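PDB 3FIW: putative tetR-family transcriptional regulator from Streptomyces coelicolor, which probably binds cis-regulatory DNA as a TetR-type transcription factor, most likely a repressor, and is seen here as an assembly of two mainly helical chains. Local coordinates for residues 87-92 with 134-139; 79-84 with 105-110. One frame throughout, in Å; residues are numbered along the deposited sequence.

Interaction 1 of 2, residues 87-92 with 134-139; sequences EPLPEP and RRKMDF
P90 turns its CB–CG edge onto one face of the F139 phenyl ring. The CB of P90 sits over the middle of the F139 ring, 3.5 Å from its centroid and 12° off the ring normal, a well-centred CH-pi contact. The neighbouring CG of P90 shares the work, 3.7 Å from CB of F139, while its CD meets the CG of K136 at 4.1 Å. F139 reaches the proline because its CG stands anti to the backbone N (chi1 168°), which carries the ring out from the helix and under the loop. Further along, the loop backbone passes close to the same ring: the N of P92 lies near the ring plane, 4.0 Å from CD1 of F139, and the O of E91 approaches CE1 of F139 to 3.4 Å from an oblique direction.

On the other side of P90 the contact is aliphatic. L89 spreads its two methyls over the stems of two basic residues, CD1 at 3.8 Å from CD of R135 and CD2 at 4.2 Å from CE of K136, so that these long chains contribute their methylene groups here and send their charges onward. The guanidinium of R135 turns back to D131 in a salt bridge, and the extended chain of K136 delivers NZ to N103 on helix 96-112.

Behind this first shell, W99 meets F139 edge-to-face and also touches P90 and K136. This is apolar docking of a proline-rich linker on helix 130-142, within the all-helical C-terminal domain of the TetR family.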
loop_
_atom_site.group_PDB
_atom_site.type_symbol
_atom_site.label_atom_id
_atom_site.label_comp_id
_atom_site.label_asym_id
_atom_site.label_seq_id
_atom_site.Cartn_x
_atom_site.Cartn_y
_atom_site.Cartn_z
ATOM N N GLU A 87 -2.559 -21.783 -5.487
ATOM C CA GLU A 87 -1.164 -22.248 -5.406
ATOM C C GLU A 87 -1.015 -23.432 -4.467
ATOM O O GLU A 87 -1.715 -23.488 -3.464
ATOM C CB GLU A 87 -0.265 -21.120 -4.928
ATOM C CG GLU A 87 -0.176 -20.004 -5.917
ATOM C CD GLU A 87 0.776 -20.310 -7.011
ATOM O OE1 GLU A 87 1.986 -20.399 -6.721
ATOM O OE2 GLU A 87 0.343 -20.447 -8.166
ATOM N N PRO A 88 -0.076 -24.363 -4.760
ATOM C CA PRO A 88 0.108 -25.488 -3.813
ATOM C C PRO A 88 0.563 -24.973 -2.445
ATOM O O PRO A 88 1.280 -23.966 -2.351
ATOM C CB PRO A 88 1.218 -26.331 -4.442
ATOM C CG PRO A 88 1.464 -25.771 -5.820
ATOM C CD PRO A 88 0.862 -24.409 -5.903
ATOM N N LEU A 89 0.080 -25.617 -1.403
ATOM C CA LEU A 89 0.534 -25.378 -0.045
ATOM C C LEU A 89 1.934 -25.969 0.170
ATOM O O LEU A 89 2.311 -26.999 -0.446
ATOM C CB LEU A 89 -0.463 -25.978 0.968
ATOM C CG LEU A 89 -1.817 -25.258 1.055
ATOM C CD1 LEU A 89 -2.855 -25.998 1.872
ATOM C CD2 LEU A 89 -1.657 -23.814 1.527
ATOM N N PRO A 90 2.698 -25.361 1.082
ATOM C CA PRO A 90 4.056 -25.842 1.256
ATOM C C PRO A 90 4.080 -27.247 1.927
ATOM O O PRO A 90 3.217 -27.539 2.754
ATOM C CB PRO A 90 4.684 -24.776 2.159
ATOM C CG PRO A 90 3.544 -24.118 2.878
ATOM C CD PRO A 90 2.350 -24.253 2.004
ATOM N N GLU A 91 5.039 -28.099 1.549
ATOM C CA GLU A 91 5.192 -29.397 2.174
ATOM C C GLU A 91 6.448 -29.452 2.984
ATOM O O GLU A 91 7.491 -29.003 2.526
ATOM C CB GLU A 91 5.271 -30.496 1.140
ATOM C CG GLU A 91 3.949 -31.183 0.891
ATOM C CD GLU A 91 3.737 -31.461 -0.585
ATOM O OE1 GLU A 91 4.390 -30.790 -1.431
ATOM O OE2 GLU A 91 2.909 -32.340 -0.901
ATOM N N PRO A 92 6.352 -30.007 4.204
ATOM C CA PRO A 92 7.498 -30.450 5.004
ATOM C C PRO A 92 8.659 -30.981 4.177
ATOM O O PRO A 92 8.490 -31.824 3.268
ATOM C CB PRO A 92 6.889 -31.586 5.836
ATOM C CG PRO A 92 5.592 -30.992 6.194
ATOM C CD PRO A 92 5.096 -30.251 4.945
ATOM N N ARG A 134 -3.152 -21.043 8.336
ATOM C CA ARG A 134 -2.660 -21.871 9.434
ATOM C C ARG A 134 -1.693 -22.926 8.941
ATOM O O ARG A 134 -0.748 -23.267 9.642
ATOM C CB ARG A 134 -3.832 -22.541 10.169
ATOM C CG ARG A 134 -3.465 -23.389 11.412
ATOM C CD ARG A 134 -3.110 -22.508 12.621
ATOM N NE ARG A 134 -1.667 -22.376 12.893
ATOM C CZ ARG A 134 -0.981 -21.223 12.926
ATOM N NH1 ARG A 134 -1.580 -20.046 12.694
ATOM N NH2 ARG A 134 0.324 -21.244 13.209
ATOM N N ARG A 135 -1.935 -23.451 7.742
ATOM C CA ARG A 135 -1.069 -24.493 7.164
ATOM C C ARG A 135 0.310 -23.909 6.760
ATOM O O ARG A 135 1.363 -24.516 7.023
ATOM C CB ARG A 135 -1.749 -25.204 5.980
ATOM C CG ARG A 135 -3.012 -26.003 6.349
ATOM C CD ARG A 135 -3.219 -27.219 5.454
ATOM N NE ARG A 135 -4.575 -27.751 5.616
ATOM C CZ ARG A 135 -4.896 -28.897 6.232
ATOM N NH1 ARG A 135 -3.963 -29.704 6.748
ATOM N NH2 ARG A 135 -6.175 -29.251 6.311
ATOM N N LYS A 136 0.264 -22.731 6.143
ATOM C CA LYS A 136 1.453 -21.950 5.800
ATOM C C LYS A 136 2.247 -21.615 7.054
ATOM O O LYS A 136 3.452 -21.820 7.100
ATOM C CB LYS A 136 1.053 -20.679 5.053
ATOM C CG LYS A 136 0.612 -20.908 3.650
ATOM C CD LYS A 136 0.188 -19.591 2.993
ATOM C CE LYS A 136 -0.398 -19.851 1.618
ATOM N NZ LYS A 136 -0.823 -18.568 1.042
HETATM N N MSE A 137 1.563 -21.131 8.088
HETATM C CA MSE A 137 2.234 -20.833 9.338
HETATM C C MSE A 137 2.852 -22.065 9.987
HETATM O O MSE A 137 3.990 -21.981 10.444
HETATM C CB MSE A 137 1.294 -20.161 10.316
HETATM C CG MSE A 137 2.039 -19.315 11.328
HETATM SE SE MSE A 137 2.799 -17.747 10.419
HETATM C CE MSE A 137 1.206 -16.774 9.758
ATOM N N ASP A 138 2.112 -23.191 10.028
ATOM C CA ASP A 138 2.616 -24.468 10.560
ATOM C C ASP A 138 3.870 -24.933 9.856
ATOM O O ASP A 138 4.825 -25.375 10.501
ATOM C CB ASP A 138 1.555 -25.572 10.452
ATOM C CG ASP A 138 0.458 -25.443 11.510
ATOM O OD1 ASP A 138 -0.627 -26.073 11.318
ATOM O OD2 ASP A 138 0.696 -24.715 12.523
ATOM N N PHE A 139 3.869 -24.834 8.530
ATOM C CA PHE A 139 5.057 -25.129 7.737
ATOM C C PHE A 139 6.287 -24.313 8.151
ATOM O O PHE A 139 7.384 -24.862 8.221
ATOM C CB PHE A 139 4.760 -24.906 6.259
ATOM C CG PHE A 139 5.980 -24.917 5.405
ATOM C CD1 PHE A 139 6.614 -26.132 5.081
ATOM C CD2 PHE A 139 6.541 -23.721 4.978
ATOM C CE1 PHE A 139 7.785 -26.154 4.284
ATOM C CE2 PHE A 139 7.680 -23.707 4.175
ATOM C CZ PHE A 139 8.313 -24.944 3.817
#

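Interaction 2 of 2, residues 79-84 with 105-110; sequences AAMAPH and RSFRRT
H84 and F107 form an edge-to-face pair, the edge of the phenyl ring directed at the face of the imidazole, with centroids 5.7 Å apart and planes inclined at 58°. The stem of F107 adds to it, its CB lying 4.0 Å above the H84 ring plane toward the rim. H84 is brought over the helix by a chi1 of -165°, its CG anti to the backbone N. Also at the edge of the F107 ring, the selenium of selenomethionine M81 lies 4.0 Å from CE1, a Met-aromatic contact.

T110 uses both its branches: the methyl CG2 makes an apolar contact with CE of M81 at 3.6 Å, whereas OG1 is in van der Waals contact with CB of H84 at 3.3 Å.

Polar bonds mostly serve the helix itself. OG1 of T110 donates back to O of S106 at 2.9 Å, from above the carbonyl plane, and the backbone N of T110 reaches the same oxygen from the opposite face. One water lies between O of A80 (2.6 Å) and O of T110 (2.9 Å) and links the two carbonyls. NE2 of H84 also makes a weak hydrogen bond to O of N103.

Around this seam, F107 continues into T161 and V162 of helix 147-170 and meets H121 edge-to-face, while R105 forms a salt bridge with E194 of the second subunit. The type I turn from A79 to A82 and the short helix 82-85 are thus laid against helix 96-112, just after helix 69-79, whose last residue, A79, touches I31 and L35 of helix 27-41.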
loop_
_atom_site.group_PDB
_atom_site.type_symbol
_atom_site.label_atom_id
_atom_site.label_comp_id
_atom_site.label_asym_id
_atom_site.label_seq_id
_atom_site.Cartn_x
_atom_site.Cartn_y
_atom_site.Cartn_z
ATOM N N ALA A 79 -13.061 -12.671 -5.198
ATOM C CA ALA A 79 -12.821 -13.484 -6.427
ATOM C C ALA A 79 -11.410 -13.226 -6.977
ATOM O O ALA A 79 -10.779 -14.113 -7.522
ATOM C CB ALA A 79 -13.851 -13.156 -7.456
ATOM N N ALA A 80 -10.920 -11.984 -6.852
ATOM C CA ALA A 80 -9.566 -11.582 -7.349
ATOM C C ALA A 80 -8.407 -12.387 -6.714
ATOM O O ALA A 80 -7.290 -12.435 -7.266
ATOM C CB ALA A 80 -9.348 -10.108 -7.132
HETATM N N MSE A 81 -8.680 -13.005 -5.571
HETATM C CA MSE A 81 -7.667 -13.727 -4.797
HETATM C C MSE A 81 -7.559 -15.182 -5.171
HETATM O O MSE A 81 -6.676 -15.893 -4.645
HETATM C CB MSE A 81 -7.965 -13.656 -3.279
HETATM C CG MSE A 81 -7.790 -12.280 -2.684
HETATM SE SE MSE A 81 -5.900 -11.839 -2.648
HETATM C CE MSE A 81 -5.739 -10.749 -4.158
ATOM N N ALA A 82 -8.470 -15.654 -6.025
ATOM C CA ALA A 82 -8.554 -17.086 -6.332
ATOM C C ALA A 82 -7.218 -17.627 -6.816
ATOM O O ALA A 82 -6.806 -18.662 -6.336
ATOM C CB ALA A 82 -9.671 -17.391 -7.347
ATOM N N PRO A 83 -6.547 -16.917 -7.773
ATOM C CA PRO A 83 -5.222 -17.375 -8.269
ATOM C C PRO A 83 -4.156 -17.549 -7.159
ATOM O O PRO A 83 -3.363 -18.491 -7.185
ATOM C CB PRO A 83 -4.804 -16.286 -9.279
ATOM C CG PRO A 83 -6.084 -15.570 -9.668
ATOM C CD PRO A 83 -6.994 -15.672 -8.445
ATOM N N HIS A 84 -4.133 -16.673 -6.174
ATOM C CA HIS A 84 -3.289 -16.915 -5.015
ATOM C C HIS A 84 -3.675 -18.200 -4.245
ATOM O O HIS A 84 -2.802 -18.968 -3.830
ATOM C CB HIS A 84 -3.235 -15.688 -4.071
ATOM C CG HIS A 84 -2.125 -15.755 -3.059
ATOM N ND1 HIS A 84 -2.336 -15.599 -1.704
ATOM C CD2 HIS A 84 -0.795 -15.986 -3.213
ATOM C CE1 HIS A 84 -1.181 -15.744 -1.066
ATOM N NE2 HIS A 84 -0.233 -15.971 -1.963
ATOM N N ARG A 105 5.768 -13.482 -3.866
ATOM C CA ARG A 105 5.708 -13.349 -5.341
ATOM C C ARG A 105 4.337 -13.743 -5.884
ATOM O O ARG A 105 3.793 -13.089 -6.770
ATOM C CB ARG A 105 6.806 -14.120 -6.057
ATOM C CG ARG A 105 8.245 -13.602 -5.830
ATOM C CD ARG A 105 9.283 -14.630 -6.342
ATOM N NE ARG A 105 10.608 -14.117 -6.087
ATOM C CZ ARG A 105 11.680 -14.827 -5.707
ATOM N NH1 ARG A 105 11.599 -16.136 -5.518
ATOM N NH2 ARG A 105 12.857 -14.193 -5.501
ATOM N N SER A 106 3.745 -14.780 -5.333
ATOM C CA SER A 106 2.386 -15.138 -5.745
ATOM C C SER A 106 1.367 -14.026 -5.447
ATOM O O SER A 106 0.508 -13.706 -6.289
ATOM C CB SER A 106 1.918 -16.461 -5.121
ATOM O OG SER A 106 0.602 -16.769 -5.606
ATOM N N PHE A 107 1.427 -13.503 -4.226
ATOM C CA PHE A 107 0.513 -12.468 -3.779
ATOM C C PHE A 107 0.596 -11.229 -4.683
ATOM O O PHE A 107 -0.449 -10.687 -5.085
ATOM C CB PHE A 107 0.836 -12.085 -2.343
ATOM C CG PHE A 107 -0.165 -11.136 -1.725
ATOM C CD1 PHE A 107 -1.533 -11.424 -1.731
ATOM C CD2 PHE A 107 0.270 -9.946 -1.118
ATOM C CE1 PHE A 107 -2.428 -10.530 -1.106
ATOM C CE2 PHE A 107 -0.593 -9.076 -0.525
ATOM C CZ PHE A 107 -1.946 -9.363 -0.512
ATOM N N ARG A 108 1.831 -10.769 -4.931
ATOM C CA ARG A 108 2.107 -9.721 -5.888
ATOM C C ARG A 108 1.483 -9.997 -7.260
ATOM O O ARG A 108 0.766 -9.186 -7.807
ATOM C CB ARG A 108 3.611 -9.520 -6.029
ATOM C CG ARG A 108 3.925 -8.342 -6.993
ATOM C CD ARG A 108 5.294 -7.788 -6.795
ATOM N NE ARG A 108 5.666 -6.846 -7.856
ATOM C CZ ARG A 108 6.197 -7.167 -9.038
ATOM N NH1 ARG A 108 6.462 -8.430 -9.356
ATOM N NH2 ARG A 108 6.487 -6.198 -9.905
ATOM N N ARG A 109 1.812 -11.142 -7.836
ATOM C CA ARG A 109 1.318 -11.552 -9.133
ATOM C C ARG A 109 -0.235 -11.482 -9.137
ATOM O O ARG A 109 -0.855 -10.965 -10.079
ATOM C CB ARG A 109 1.834 -12.967 -9.446
ATOM C CG ARG A 109 1.403 -13.581 -10.801
ATOM C CD ARG A 109 1.713 -15.109 -10.873
ATOM N NE ARG A 109 3.133 -15.330 -10.615
ATOM C CZ ARG A 109 3.639 -16.041 -9.600
ATOM N NH1 ARG A 109 2.847 -16.699 -8.745
ATOM N NH2 ARG A 109 4.957 -16.152 -9.488
ATOM N N THR A 110 -0.842 -11.930 -8.047
ATOM C CA THR A 110 -2.304 -11.925 -7.954
ATOM C C THR A 110 -2.852 -10.512 -8.045
ATOM O O THR A 110 -3.798 -10.288 -8.816
ATOM C CB THR A 110 -2.803 -12.687 -6.735
ATOM O OG1 THR A 110 -2.281 -14.025 -6.793
ATOM C CG2 THR A 110 -4.311 -12.811 -6.727
HETATM O O HOH W 1 -6.459 -11.183 -9.355
#

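The two contacts alternate along the chain, in the order 79-84, 87-92, 105-110, 134-139, so one connection between helices 69-79 and 96-112 supplies the first partner of both. Their centres are about 16 Å apart, interaction 2 near the middle of the chain and interaction 1 toward its surface. They nevertheless touch, through CG of E87 with OG of S106 (3.3 Å) and NZ of K136 with CE1 of H84 (3.5 Å). Helix 96-112 is common ground: it supplies one side of interaction 2 and backs interaction 1 with W99 and N103. Both lie on the connection leading from the helices that carry the predicted helix-turn-helix into the C-terminal helices.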